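PDB 1T6C: exopolyphosphatase from Aquifex aeolicus, which probably hydrolyses the phosphoanhydride bonds of polyphosphate and guanosine pentaphosphate, as other Ppx/GppA phosphatases do, and binds a calcium ion. Local coordinates for residues I45-T50 with R62-T66; R42-T46 with V69-Y73; G56-E60 with I93-A99; W247-K252 with I274-G279; D18-Y22 with V88-I93. Residues are numbered along the deposited sequence.

In the fold
Contacts 1, 2, 3 and 5 gather in the domain built on the sheet that includes strands 12-19 and 35-45, with contact 1 about 10 Å, centre to centre, from each of the other three. All four are partly buried, contact 3 being the most exposed. Contacts 1 and 2 both hold helix 60-79 and share Ile45 and Thr46; contact 1 is led by hydrogen bonds from Arg62 and between threonines, contact 2 by an Arg44-Glu72 salt bridge at its rim. Contacts 3 and 5 share Ile93: the first joins loops largely through amide hydrogen bonds, the second is a parallel strand pairing. Contact 4, in the other domain, is a buried, apolar helix pair.

Contact 1: residues I45-T50 with R62-T66; sequences ITSLGT and RIEET
The guanidinium of Arg62 makes the firmest link: NH1 donates to Thr46 O at 2.9 Å (168°), the acceptor lying near the guanidinium plane. The same NH1 forms a salt bridge to Glu65 OE1 (2.6 Å), so the charge is paired while the group reaches the loop; the m, m, p side chain of Arg62 folds back for this. Water 1 extends the network, donating to Ile45 O and Glu65 OE1 at 2.8 Å each. On the inner side the hydroxyls Thr46 OG1 and Thr66 OG1 are 2.8 Å apart, in hydrogen-bonding contact, and Thr66 OG1 also bonds Arg62 O at 2.7 Å.

Ser47 has left-handed helical angles (phi/psi 49/52°), which bring the chain round into a type I beta turn from Ser47 to Thr50, closed by Thr50 N to Ser47 O at 3.1 Å and by Thr50 OG1 to Ser47 O at 2.6 Å. In register, Thr46 faces Thr66 (CA-CA 6.0 Å) and Leu48 faces Arg62 (5.4 Å). Leu48 packs CD2 at 4.4 Å from Ile63 CG1 and CG at 3.4 Å from Thr66 OG1.

The type I turn that follows strand 35-45 thus packs against the N-terminal part of helix 60-79. Phe102 of helix 99-109 covers Leu48, Ile63 and Thr66, and Val24 of strand 23-32 touches both threonines.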
# COMPACT_ATOMS: atom_id res chain seq x y z
N ILE A 45 15.01 -6.09 2.25
CA ILE A 45 14.24 -7.25 1.86
C ILE A 45 14.70 -8.41 2.76
O ILE A 45 15.89 -8.75 2.78
CB ILE A 45 14.43 -7.57 0.35
CG1 ILE A 45 13.88 -6.42 -0.51
CG2 ILE A 45 13.77 -8.92 0.01
CD1 ILE A 45 14.38 -6.40 -1.98
N THR A 46 13.80 -8.95 3.57
CA THR A 46 14.12 -10.13 4.37
C THR A 46 13.27 -11.36 4.08
O THR A 46 13.50 -12.40 4.66
CB THR A 46 14.05 -9.83 5.88
OG1 THR A 46 12.70 -9.59 6.28
CG2 THR A 46 14.85 -8.57 6.25
N SER A 47 12.28 -11.23 3.21
CA SER A 47 11.47 -12.33 2.72
C SER A 47 10.94 -13.20 3.84
O SER A 47 11.09 -14.43 3.81
CB SER A 47 12.27 -13.16 1.70
OG SER A 47 12.81 -12.31 0.70
N LEU A 48 10.29 -12.59 4.83
CA LEU A 48 9.70 -13.36 5.94
C LEU A 48 8.62 -14.36 5.50
O LEU A 48 8.36 -15.33 6.19
CB LEU A 48 9.09 -12.43 7.00
CG LEU A 48 9.94 -12.05 8.20
CD1 LEU A 48 9.12 -11.08 9.06
CD2 LEU A 48 10.39 -13.23 9.07
N GLY A 49 7.97 -14.10 4.39
CA GLY A 49 6.95 -15.00 3.87
C GLY A 49 7.50 -16.26 3.24
O GLY A 49 6.72 -17.11 2.79
N THR A 50 8.82 -16.41 3.19
CA THR A 50 9.44 -17.57 2.56
C THR A 50 8.94 -18.85 3.19
O THR A 50 9.10 -19.07 4.39
CB THR A 50 10.97 -17.51 2.68
OG1 THR A 50 11.45 -16.33 2.03
CG2 THR A 50 11.63 -18.65 1.87
N ARG A 62 15.24 -16.28 8.05
CA ARG A 62 14.50 -15.06 7.73
C ARG A 62 14.14 -14.29 9.02
O ARG A 62 14.17 -13.06 9.05
CB ARG A 62 13.22 -15.39 6.97
CG ARG A 62 13.37 -16.20 5.70
CD ARG A 62 14.17 -15.52 4.61
NE ARG A 62 15.62 -15.69 4.79
CZ ARG A 62 16.52 -14.71 4.87
NH1 ARG A 62 16.17 -13.44 4.79
NH2 ARG A 62 17.80 -15.01 5.03
N ILE A 63 13.83 -15.03 10.08
CA ILE A 63 13.65 -14.41 11.40
C ILE A 63 14.93 -13.72 11.83
O ILE A 63 14.92 -12.61 12.32
CB ILE A 63 13.23 -15.47 12.47
CG1 ILE A 63 11.76 -15.83 12.31
CG2 ILE A 63 13.54 -14.99 13.88
CD1 ILE A 63 11.32 -17.03 13.13
N GLU A 64 16.07 -14.41 11.72
CA GLU A 64 17.30 -13.86 12.27
C GLU A 64 17.71 -12.62 11.50
O GLU A 64 18.16 -11.64 12.10
CB GLU A 64 18.42 -14.89 12.18
CG GLU A 64 18.20 -16.08 13.09
CD GLU A 64 18.36 -15.77 14.56
OE1 GLU A 64 18.86 -14.68 14.94
OE2 GLU A 64 18.03 -16.67 15.36
N GLU A 65 17.56 -12.64 10.18
CA GLU A 65 17.90 -11.46 9.39
C GLU A 65 16.96 -10.31 9.76
O GLU A 65 17.38 -9.15 9.85
CB GLU A 65 17.81 -11.71 7.88
CG GLU A 65 18.37 -10.52 7.12
CD GLU A 65 18.44 -10.70 5.61
OE1 GLU A 65 18.13 -11.79 5.14
OE2 GLU A 65 18.80 -9.73 4.91
N THR A 66 15.69 -10.63 9.96
CA THR A 66 14.70 -9.60 10.28
C THR A 66 15.02 -8.97 11.64
O THR A 66 15.01 -7.75 11.77
CB THR A 66 13.29 -10.17 10.24
OG1 THR A 66 12.96 -10.60 8.92
CG2 THR A 66 12.24 -9.09 10.55
O HOH W 1 17.40 -11.09 2.54

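Contact 2: residues R42-T46 with V69-Y73; sequences RGRIT and VLKEY
An alpha/beta packing layer of the actin-like fold is seen here: the edge strand 35-45 of the five-stranded sheet runs beside helix 60-79. The short axes of strand 42-45 and helix 69-73 are 10.3 Å apart at closest approach and antiparallel at 172°, which matches Arg42 with Tyr73 (CA-CA 8.1 Å) and Arg44 with Val69 (7.3 Å). Strand backbone angles send the CA-to-CB bonds of Arg42 and Arg44 toward the helix.

The charged interaction is a salt bridge, Arg44 NH1 to Glu72 OE1 at 2.9 Å, with the carboxylate oxygen near the guanidinium plane. It is reached by an m, p, t arginine and an m, t glutamate at the more exposed margin.

Apolar contacts lie in the more buried part of the interface, at Val69 and Thr46. Val69, chi1 t, places CG2 3.8 Å from Arg44 CB and 3.9 Å from Thr46 CG2, while the hydroxyl of Thr46 is bonded to Thr66.

In the aromatic packing, Tyr73 (chi1 m) lies between the aliphatic parts of Arg42 and Arg44, its CE1 3.5 Å from Arg42 CB; the end of the Arg42 side chain leads away. Its hydroxyl bonds Val24 O on the adjacent strand, and Tyr73 OH lies 3.0 Å from Arg44 CD.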
# COMPACT_ATOMS: atom_id res chain seq x y z
N ARG A 42 14.41 3.76 5.39
CA ARG A 42 15.21 2.57 5.08
C ARG A 42 14.30 1.42 4.69
O ARG A 42 13.14 1.32 5.11
CB ARG A 42 16.05 2.12 6.28
CG ARG A 42 17.12 3.06 6.70
CD ARG A 42 18.27 3.11 5.69
NE ARG A 42 19.35 3.99 6.09
CZ ARG A 42 19.42 5.28 5.78
NH1 ARG A 42 18.46 5.82 5.07
NH2 ARG A 42 20.45 6.02 6.17
N GLY A 43 14.83 0.51 3.89
CA GLY A 43 14.10 -0.66 3.47
C GLY A 43 15.07 -1.80 3.33
O GLY A 43 16.19 -1.61 2.84
N ARG A 44 14.69 -2.97 3.79
CA ARG A 44 15.53 -4.15 3.63
C ARG A 44 14.62 -5.31 3.26
O ARG A 44 13.60 -5.54 3.92
CB ARG A 44 16.32 -4.45 4.91
CG ARG A 44 17.58 -3.61 5.10
CD ARG A 44 17.37 -2.23 5.74
NE ARG A 44 18.44 -1.27 5.46
CZ ARG A 44 19.56 -1.13 6.18
NH1 ARG A 44 19.79 -1.90 7.24
NH2 ARG A 44 20.46 -0.23 5.83
N ILE A 45 15.01 -6.09 2.25
CA ILE A 45 14.24 -7.25 1.86
C ILE A 45 14.70 -8.41 2.76
O ILE A 45 15.89 -8.75 2.78
CB ILE A 45 14.43 -7.57 0.35
CG1 ILE A 45 13.88 -6.42 -0.51
CG2 ILE A 45 13.77 -8.92 0.01
CD1 ILE A 45 14.38 -6.40 -1.98
N THR A 46 13.80 -8.95 3.57
CA THR A 46 14.12 -10.13 4.37
C THR A 46 13.27 -11.36 4.08
O THR A 46 13.50 -12.40 4.66
CB THR A 46 14.05 -9.83 5.88
OG1 THR A 46 12.70 -9.59 6.28
CG2 THR A 46 14.85 -8.57 6.25
N VAL A 69 17.95 -6.53 11.18
CA VAL A 69 17.49 -5.28 10.53
C VAL A 69 16.78 -4.39 11.55
O VAL A 69 16.98 -3.17 11.58
CB VAL A 69 16.53 -5.57 9.35
CG1 VAL A 69 15.83 -4.29 8.91
CG2 VAL A 69 17.29 -6.21 8.19
N LEU A 70 15.97 -5.01 12.41
CA LEU A 70 15.22 -4.27 13.40
C LEU A 70 16.17 -3.66 14.42
O LEU A 70 15.94 -2.55 14.88
CB LEU A 70 14.14 -5.15 14.07
CG LEU A 70 13.00 -5.58 13.16
CD1 LEU A 70 12.10 -6.59 13.81
CD2 LEU A 70 12.17 -4.36 12.72
N LYS A 71 17.24 -4.37 14.80
CA LYS A 71 18.24 -3.80 15.68
C LYS A 71 18.88 -2.55 15.05
O LYS A 71 19.05 -1.53 15.73
CB LYS A 71 19.30 -4.84 16.09
CG LYS A 71 18.78 -5.94 16.97
CD LYS A 71 19.87 -7.02 17.20
CE LYS A 71 19.53 -7.98 18.26
NZ LYS A 71 20.65 -8.97 18.40
N GLU A 72 19.18 -2.62 13.75
CA GLU A 72 19.76 -1.50 13.03
C GLU A 72 18.79 -0.33 12.99
O GLU A 72 19.19 0.79 13.23
CB GLU A 72 20.18 -1.94 11.64
CG GLU A 72 21.34 -2.91 11.73
CD GLU A 72 21.59 -3.73 10.48
OE1 GLU A 72 20.97 -3.44 9.43
OE2 GLU A 72 22.45 -4.66 10.55
N TYR A 73 17.51 -0.62 12.80
CA TYR A 73 16.50 0.44 12.81
C TYR A 73 16.37 1.05 14.19
O TYR A 73 16.26 2.25 14.33
CB TYR A 73 15.16 -0.08 12.33
CG TYR A 73 15.07 -0.42 10.85
CD1 TYR A 73 16.13 -0.15 9.97
CD2 TYR A 73 13.91 -0.95 10.34
CE1 TYR A 73 16.03 -0.49 8.63
CE2 TYR A 73 13.78 -1.24 9.02
CZ TYR A 73 14.85 -1.01 8.16
OH TYR A 73 14.70 -1.30 6.85

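Contact 3: residues G56-E60 with I93-A99; sequences GRLQE and IRRAKNA
Ile93, in the short helix 91-94, opens the contact by presenting CG2 to Leu58 CD1 at 4.4 Å. Its carbonyl O accepts from Ala96 N at 2.9 Å. Ala96 is extended (phi/psi -70/143°), its CA 4.8 Å from Arg57 CA, and directs its methyl at the loop, where CB meets Leu58 CD2 at 3.4 Å. Ala96 also starts a type I beta turn ending at Ala99.

Within that turn, Lys97 N donates to Gly56 O at 2.9 Å. Gly56 has positive phi (70/7°), as it leaves the preceding helix. The carboxamide of Asn98, chi1 p, pairs with the backbone of Leu58 much as a neighbouring strand's peptide would, OD1 accepting from Leu58 N at 2.8 Å and ND2 donating to Leu58 O at 3.1 Å. ND2 also donates to water 2 (2.8 Å), which donates to Glu60 OE2 (2.9 Å), while Asn98 CB lies over one face of the Arg57 guanidinium. Ala99 CA is 4.2 Å from Leu58 CD1.

The contact ties the loop after helix 52-55 to the loop between helices 91-94 and 99-109, in the first domain of the actin-like fold; Val52 touches Leu58 and Ala96, and Ile63 of helix 60-79 touches Leu58 and Asn98.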
# COMPACT_ATOMS: atom_id res chain seq x y z
N GLY A 56 3.73 -23.62 6.95
CA GLY A 56 3.01 -22.94 8.00
C GLY A 56 3.86 -22.13 8.98
O GLY A 56 3.31 -21.63 9.95
N ARG A 57 5.17 -21.98 8.73
CA ARG A 57 6.09 -21.34 9.68
C ARG A 57 7.00 -20.30 9.02
O ARG A 57 7.31 -20.39 7.83
CB ARG A 57 6.98 -22.38 10.35
CG ARG A 57 6.26 -23.32 11.29
CD ARG A 57 7.13 -24.46 11.81
NE ARG A 57 8.18 -24.01 12.73
CZ ARG A 57 7.97 -23.59 13.99
NH1 ARG A 57 6.74 -23.56 14.51
NH2 ARG A 57 9.01 -23.21 14.73
N LEU A 58 7.42 -19.30 9.81
CA LEU A 58 8.50 -18.40 9.43
C LEU A 58 9.78 -19.17 9.54
O LEU A 58 10.00 -19.88 10.51
CB LEU A 58 8.59 -17.20 10.39
CG LEU A 58 7.33 -16.35 10.57
CD1 LEU A 58 7.61 -15.23 11.56
CD2 LEU A 58 6.81 -15.80 9.29
N GLN A 59 10.64 -19.03 8.55
CA GLN A 59 11.91 -19.73 8.56
C GLN A 59 12.91 -19.03 9.44
O GLN A 59 12.97 -17.79 9.50
CB GLN A 59 12.45 -19.88 7.13
CG GLN A 59 11.54 -20.70 6.21
CD GLN A 59 11.18 -22.07 6.78
OE1 GLN A 59 10.04 -22.28 7.24
NE2 GLN A 59 12.15 -22.99 6.79
N GLU A 60 13.72 -19.81 10.13
CA GLU A 60 14.63 -19.27 11.13
C GLU A 60 15.62 -18.28 10.55
O GLU A 60 15.90 -17.29 11.19
CB GLU A 60 15.38 -20.38 11.86
CG GLU A 60 14.49 -21.21 12.78
CD GLU A 60 13.84 -20.39 13.89
OE1 GLU A 60 14.36 -19.33 14.27
OE2 GLU A 60 12.80 -20.83 14.39
N ILE A 93 2.10 -12.16 8.10
CA ILE A 93 2.99 -12.67 9.14
C ILE A 93 2.12 -13.45 10.11
O ILE A 93 2.51 -14.52 10.58
CB ILE A 93 3.76 -11.50 9.84
CG1 ILE A 93 4.52 -10.63 8.81
CG2 ILE A 93 4.70 -12.03 10.92
CD1 ILE A 93 5.48 -11.36 7.88
N ARG A 94 0.94 -12.93 10.41
CA ARG A 94 0.03 -13.61 11.33
C ARG A 94 -0.30 -15.03 10.87
O ARG A 94 -0.44 -15.92 11.69
CB ARG A 94 -1.28 -12.82 11.50
CG ARG A 94 -2.12 -13.34 12.66
CD ARG A 94 -3.43 -12.62 12.89
NE ARG A 94 -4.38 -12.87 11.81
CZ ARG A 94 -5.11 -13.98 11.67
NH1 ARG A 94 -5.06 -14.97 12.55
NH2 ARG A 94 -5.92 -14.10 10.62
N ARG A 95 -0.40 -15.20 9.55
CA ARG A 95 -0.63 -16.51 8.94
C ARG A 95 0.35 -17.57 9.47
O ARG A 95 -0.02 -18.73 9.62
CB ARG A 95 -0.52 -16.43 7.40
CG ARG A 95 -1.84 -16.50 6.65
CD ARG A 95 -2.73 -15.25 6.76
NE ARG A 95 -3.75 -15.23 5.71
CZ ARG A 95 -3.59 -14.73 4.47
NH1 ARG A 95 -2.44 -14.16 4.10
NH2 ARG A 95 -4.60 -14.79 3.60
N ALA A 96 1.60 -17.18 9.74
CA ALA A 96 2.60 -18.10 10.30
C ALA A 96 2.34 -18.51 11.75
O ALA A 96 1.94 -17.69 12.60
CB ALA A 96 4.01 -17.51 10.18
N LYS A 97 2.66 -19.76 12.04
CA LYS A 97 2.35 -20.43 13.30
C LYS A 97 3.28 -20.05 14.45
O LYS A 97 2.91 -20.18 15.62
CB LYS A 97 2.41 -21.95 13.10
CG LYS A 97 1.57 -22.72 14.05
CD LYS A 97 1.44 -24.15 13.61
CE LYS A 97 0.19 -24.37 12.82
NZ LYS A 97 0.13 -25.79 12.41
N ASN A 98 4.49 -19.63 14.10
CA ASN A 98 5.48 -19.18 15.08
C ASN A 98 5.63 -17.65 15.08
O ASN A 98 6.64 -17.12 15.56
CB ASN A 98 6.84 -19.86 14.86
CG ASN A 98 7.38 -19.66 13.45
OD1 ASN A 98 6.64 -19.36 12.53
ND2 ASN A 98 8.69 -19.79 13.30
N ALA A 99 4.63 -16.94 14.57
CA ALA A 99 4.64 -15.48 14.57
C ALA A 99 4.74 -14.91 15.99
O ALA A 99 5.46 -13.96 16.24
CB ALA A 99 3.44 -14.94 13.86
O HOH W 2 10.34 -19.75 15.58

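Contact 4: residues W247-K252 with I274-G279; sequences WFDTFK and ILAGIG
Two bulky rings on one helix meet three branched aliphatic side chains on the other. Helix segments 247-251 and 274-279 cross at -157°, nearly antiparallel, with axes 9.5 Å apart at closest approach, so that Phe248 CA lies 6.1 Å from Ile278 CA and Phe251 CA 6.2 Å from Leu275 CA. Leu275 (t, p) is the central bump. Its CD1 sits over the Phe248 ring face, 3.6 Å from the centroid and 17° off the normal, a CH-pi contact, in a hollow also lined by Phe251 CB (3.8 Å from Leu275 CD1) and Lys252 N (3.7 Å).

Phe248, chi1 t, swings its ring along the partner helix, bringing CE1 to 3.3 Å from Leu275 O and CD1 to 3.7 Å from Gly279 N; a CB at Gly279 would be about 3.2 Å from Phe248 CE1, so the bare glycine gives the ring edge its space. This pair belongs to the second domain of the actin-like fold, where Phe191 and Phe192 of helix 185-199 also pack on Phe248.

Ile278 (m, t) reaches both phenylalanines: its CG2 lies near the Phe248 ring edge, 3.8 Å from Phe248 CB, and its CD1 is 3.6 Å from Phe251 CD1. Ile274 CG2 lies over the Phe251 face, 4.3 Å from CD2.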
# COMPACT_ATOMS: atom_id res chain seq x y z
N TRP A 247 -4.71 3.36 -20.54
CA TRP A 247 -3.55 2.59 -20.03
C TRP A 247 -3.83 1.10 -19.91
O TRP A 247 -2.95 0.26 -20.18
CB TRP A 247 -3.03 3.17 -18.70
CG TRP A 247 -2.25 4.41 -18.92
CD1 TRP A 247 -2.64 5.68 -18.67
CD2 TRP A 247 -0.98 4.49 -19.56
NE1 TRP A 247 -1.67 6.56 -19.10
CE2 TRP A 247 -0.63 5.85 -19.64
CE3 TRP A 247 -0.06 3.54 -20.04
CZ2 TRP A 247 0.54 6.28 -20.21
CZ3 TRP A 247 1.10 3.98 -20.59
CH2 TRP A 247 1.40 5.33 -20.67
N PHE A 248 -5.03 0.74 -19.47
CA PHE A 248 -5.43 -0.66 -19.46
C PHE A 248 -5.35 -1.25 -20.87
O PHE A 248 -4.77 -2.30 -21.10
CB PHE A 248 -6.84 -0.86 -18.87
CG PHE A 248 -7.16 -2.30 -18.64
CD1 PHE A 248 -6.87 -2.90 -17.42
CD2 PHE A 248 -7.69 -3.08 -19.65
CE1 PHE A 248 -7.08 -4.27 -17.22
CE2 PHE A 248 -7.93 -4.40 -19.43
CZ PHE A 248 -7.62 -5.00 -18.22
N ASP A 249 -5.90 -0.54 -21.84
CA ASP A 249 -5.89 -1.01 -23.21
C ASP A 249 -4.48 -1.11 -23.80
O ASP A 249 -4.20 -2.01 -24.61
CB ASP A 249 -6.76 -0.11 -24.07
CG ASP A 249 -8.24 -0.27 -23.77
OD1 ASP A 249 -8.68 -1.25 -23.10
OD2 ASP A 249 -9.02 0.63 -24.14
N THR A 250 -3.57 -0.26 -23.35
CA THR A 250 -2.18 -0.28 -23.77
C THR A 250 -1.50 -1.51 -23.22
O THR A 250 -0.90 -2.30 -23.95
CB THR A 250 -1.49 1.00 -23.26
OG1 THR A 250 -2.01 2.11 -24.00
CG2 THR A 250 -0.02 1.02 -23.52
N PHE A 251 -1.61 -1.71 -21.92
CA PHE A 251 -0.89 -2.83 -21.30
C PHE A 251 -1.47 -4.18 -21.69
O PHE A 251 -0.75 -5.16 -21.76
CB PHE A 251 -0.83 -2.66 -19.78
CG PHE A 251 0.21 -1.72 -19.35
CD1 PHE A 251 -0.10 -0.49 -18.87
CD2 PHE A 251 1.55 -2.07 -19.47
CE1 PHE A 251 0.91 0.39 -18.46
CE2 PHE A 251 2.54 -1.18 -19.12
CZ PHE A 251 2.22 0.05 -18.60
N LYS A 252 -2.75 -4.26 -22.03
CA LYS A 252 -3.32 -5.53 -22.42
C LYS A 252 -2.78 -6.03 -23.76
O LYS A 252 -2.96 -7.18 -24.07
CB LYS A 252 -4.86 -5.48 -22.36
CG LYS A 252 -5.54 -4.86 -23.54
CD LYS A 252 -7.07 -4.87 -23.31
CE LYS A 252 -7.82 -4.34 -24.51
NZ LYS A 252 -9.30 -4.34 -24.28
N ILE A 274 0.75 -5.60 -13.22
CA ILE A 274 0.25 -4.23 -13.30
C ILE A 274 -1.08 -4.18 -14.02
O ILE A 274 -1.91 -3.36 -13.63
CB ILE A 274 1.29 -3.25 -13.92
CG1 ILE A 274 0.83 -1.81 -13.64
CG2 ILE A 274 1.56 -3.55 -15.38
CD1 ILE A 274 1.86 -0.80 -14.06
N LEU A 275 -1.33 -5.04 -15.01
CA LEU A 275 -2.60 -4.94 -15.75
C LEU A 275 -3.80 -5.19 -14.83
O LEU A 275 -4.80 -4.46 -14.84
CB LEU A 275 -2.60 -5.93 -16.93
CG LEU A 275 -3.84 -5.86 -17.82
CD1 LEU A 275 -3.92 -4.51 -18.55
CD2 LEU A 275 -3.86 -7.03 -18.80
N ALA A 276 -3.72 -6.21 -14.00
CA ALA A 276 -4.75 -6.52 -13.01
C ALA A 276 -4.96 -5.38 -12.06
O ALA A 276 -6.11 -5.05 -11.72
CB ALA A 276 -4.40 -7.82 -12.21
N GLY A 277 -3.87 -4.74 -11.63
CA GLY A 277 -3.97 -3.58 -10.78
C GLY A 277 -4.73 -2.47 -11.44
O GLY A 277 -5.58 -1.84 -10.84
N ILE A 278 -4.39 -2.18 -12.69
CA ILE A 278 -5.06 -1.10 -13.42
C ILE A 278 -6.54 -1.42 -13.51
O ILE A 278 -7.38 -0.53 -13.33
CB ILE A 278 -4.45 -0.91 -14.80
CG1 ILE A 278 -3.01 -0.44 -14.71
CG2 ILE A 278 -5.24 0.14 -15.58
CD1 ILE A 278 -2.28 -0.55 -16.04
N GLY A 279 -6.90 -2.67 -13.75
CA GLY A 279 -8.29 -3.08 -13.87
C GLY A 279 -9.12 -2.86 -12.62
O GLY A 279 -10.30 -2.47 -12.71

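Contact 5: residues D18-Y22 with V88-I93; sequences DIGSY and VATEAI
Ile19, with the largest share of buried surface, pairs strand 12-19 with strand 84-89, its parallel neighbour in the sheet. Its N donates to Val88 O at 2.9 Å (159°), and its O accepts from Thr90 N at 3.1 Å (153°). In this register Asp18 is opposite Val88 and Ile19 opposite Ala89. Ala89 CA also makes a CA-H...O contact with Ile19 O at 3.3 Å. The Ile19 side chain (m, t) lies on the face shared with Ala89, CB to CB 4.1 Å.

Val88, on the other face with Asp18, sets CG2 4.1 Å from Asp18 CB; the carboxylate of Asp18 turns away to a salt bridge with Arg301.

Ile93 (m, m) comes from the helix that follows Thr90, its N-cap residue. CD1 reaches Gly20 O at 3.7 Å, and CG1 lies 4.4 Å from Ile19 CG2.

Both strands belong to the five-stranded sheet of the first domain, and the Asp18-Ile19-Gly20-Ser21 run, where strand 12-19 ends in a loop, is consistent with the phosphate-binding loop of actin-like ATPase-clan proteins.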
# COMPACT_ATOMS: atom_id res chain seq x y z
N ASP A 18 7.27 -0.97 9.38
CA ASP A 18 6.33 -1.91 8.79
C ASP A 18 7.06 -3.17 8.36
O ASP A 18 8.01 -3.11 7.59
CB ASP A 18 5.46 -1.30 7.70
CG ASP A 18 6.19 -0.89 6.53
OD1 ASP A 18 7.02 0.06 6.66
OD2 ASP A 18 6.00 -1.43 5.41
N ILE A 19 6.61 -4.28 8.90
CA ILE A 19 7.17 -5.59 8.63
C ILE A 19 6.17 -6.31 7.75
O ILE A 19 5.06 -6.62 8.18
CB ILE A 19 7.37 -6.36 9.96
CG1 ILE A 19 8.35 -5.62 10.88
CG2 ILE A 19 7.78 -7.81 9.68
CD1 ILE A 19 8.47 -6.25 12.24
N GLY A 20 6.57 -6.60 6.52
CA GLY A 20 5.76 -7.38 5.61
C GLY A 20 6.42 -8.70 5.27
O GLY A 20 7.46 -9.03 5.82
N SER A 21 5.81 -9.42 4.34
CA SER A 21 6.32 -10.73 3.92
C SER A 21 7.56 -10.60 3.04
O SER A 21 8.27 -11.60 2.86
CB SER A 21 5.23 -11.56 3.22
OG SER A 21 4.65 -10.86 2.16
N TYR A 22 7.84 -9.41 2.52
CA TYR A 22 8.99 -9.19 1.63
C TYR A 22 10.03 -8.26 2.23
O TYR A 22 11.20 -8.56 2.27
CB TYR A 22 8.48 -8.64 0.30
CG TYR A 22 9.52 -8.57 -0.80
CD1 TYR A 22 10.12 -9.72 -1.28
CD2 TYR A 22 9.85 -7.35 -1.39
CE1 TYR A 22 11.04 -9.66 -2.31
CE2 TYR A 22 10.78 -7.29 -2.41
CZ TYR A 22 11.37 -8.44 -2.86
OH TYR A 22 12.30 -8.37 -3.88
N VAL A 88 4.49 -2.11 13.12
CA VAL A 88 3.38 -2.97 12.75
C VAL A 88 3.86 -4.11 11.86
O VAL A 88 4.87 -3.97 11.17
CB VAL A 88 2.21 -2.20 12.05
CG1 VAL A 88 1.63 -1.11 12.92
CG2 VAL A 88 2.64 -1.62 10.72
N ALA A 89 3.11 -5.19 11.88
CA ALA A 89 3.33 -6.31 10.97
C ALA A 89 2.01 -6.62 10.28
O ALA A 89 0.96 -6.48 10.88
CB ALA A 89 3.86 -7.50 11.72
N THR A 90 2.10 -7.11 9.05
CA THR A 90 0.93 -7.45 8.24
C THR A 90 0.36 -8.80 8.58
O THR A 90 1.08 -9.68 9.13
CB THR A 90 1.32 -7.54 6.74
OG1 THR A 90 2.24 -8.63 6.55
CG2 THR A 90 2.01 -6.37 6.26
N GLU A 91 -0.89 -9.00 8.18
CA GLU A 91 -1.63 -10.25 8.45
C GLU A 91 -0.95 -11.46 7.78
O GLU A 91 -1.15 -12.57 8.24
CB GLU A 91 -3.09 -10.15 7.98
CG GLU A 91 -4.07 -11.05 8.75
CD GLU A 91 -4.92 -11.91 7.84
OE1 GLU A 91 -5.67 -11.34 7.03
OE2 GLU A 91 -4.86 -13.16 7.96
N ALA A 92 -0.14 -11.25 6.75
CA ALA A 92 0.63 -12.33 6.14
C ALA A 92 1.63 -12.96 7.14
O ALA A 92 2.00 -14.13 7.03
CB ALA A 92 1.35 -11.82 4.92
N ILE A 93 2.10 -12.16 8.10
CA ILE A 93 2.99 -12.67 9.14
C ILE A 93 2.12 -13.45 10.11
O ILE A 93 2.51 -14.52 10.58
CB ILE A 93 3.76 -11.50 9.84
CG1 ILE A 93 4.52 -10.63 8.81
CG2 ILE A 93 4.70 -12.03 10.92
CD1 ILE A 93 5.48 -11.36 7.88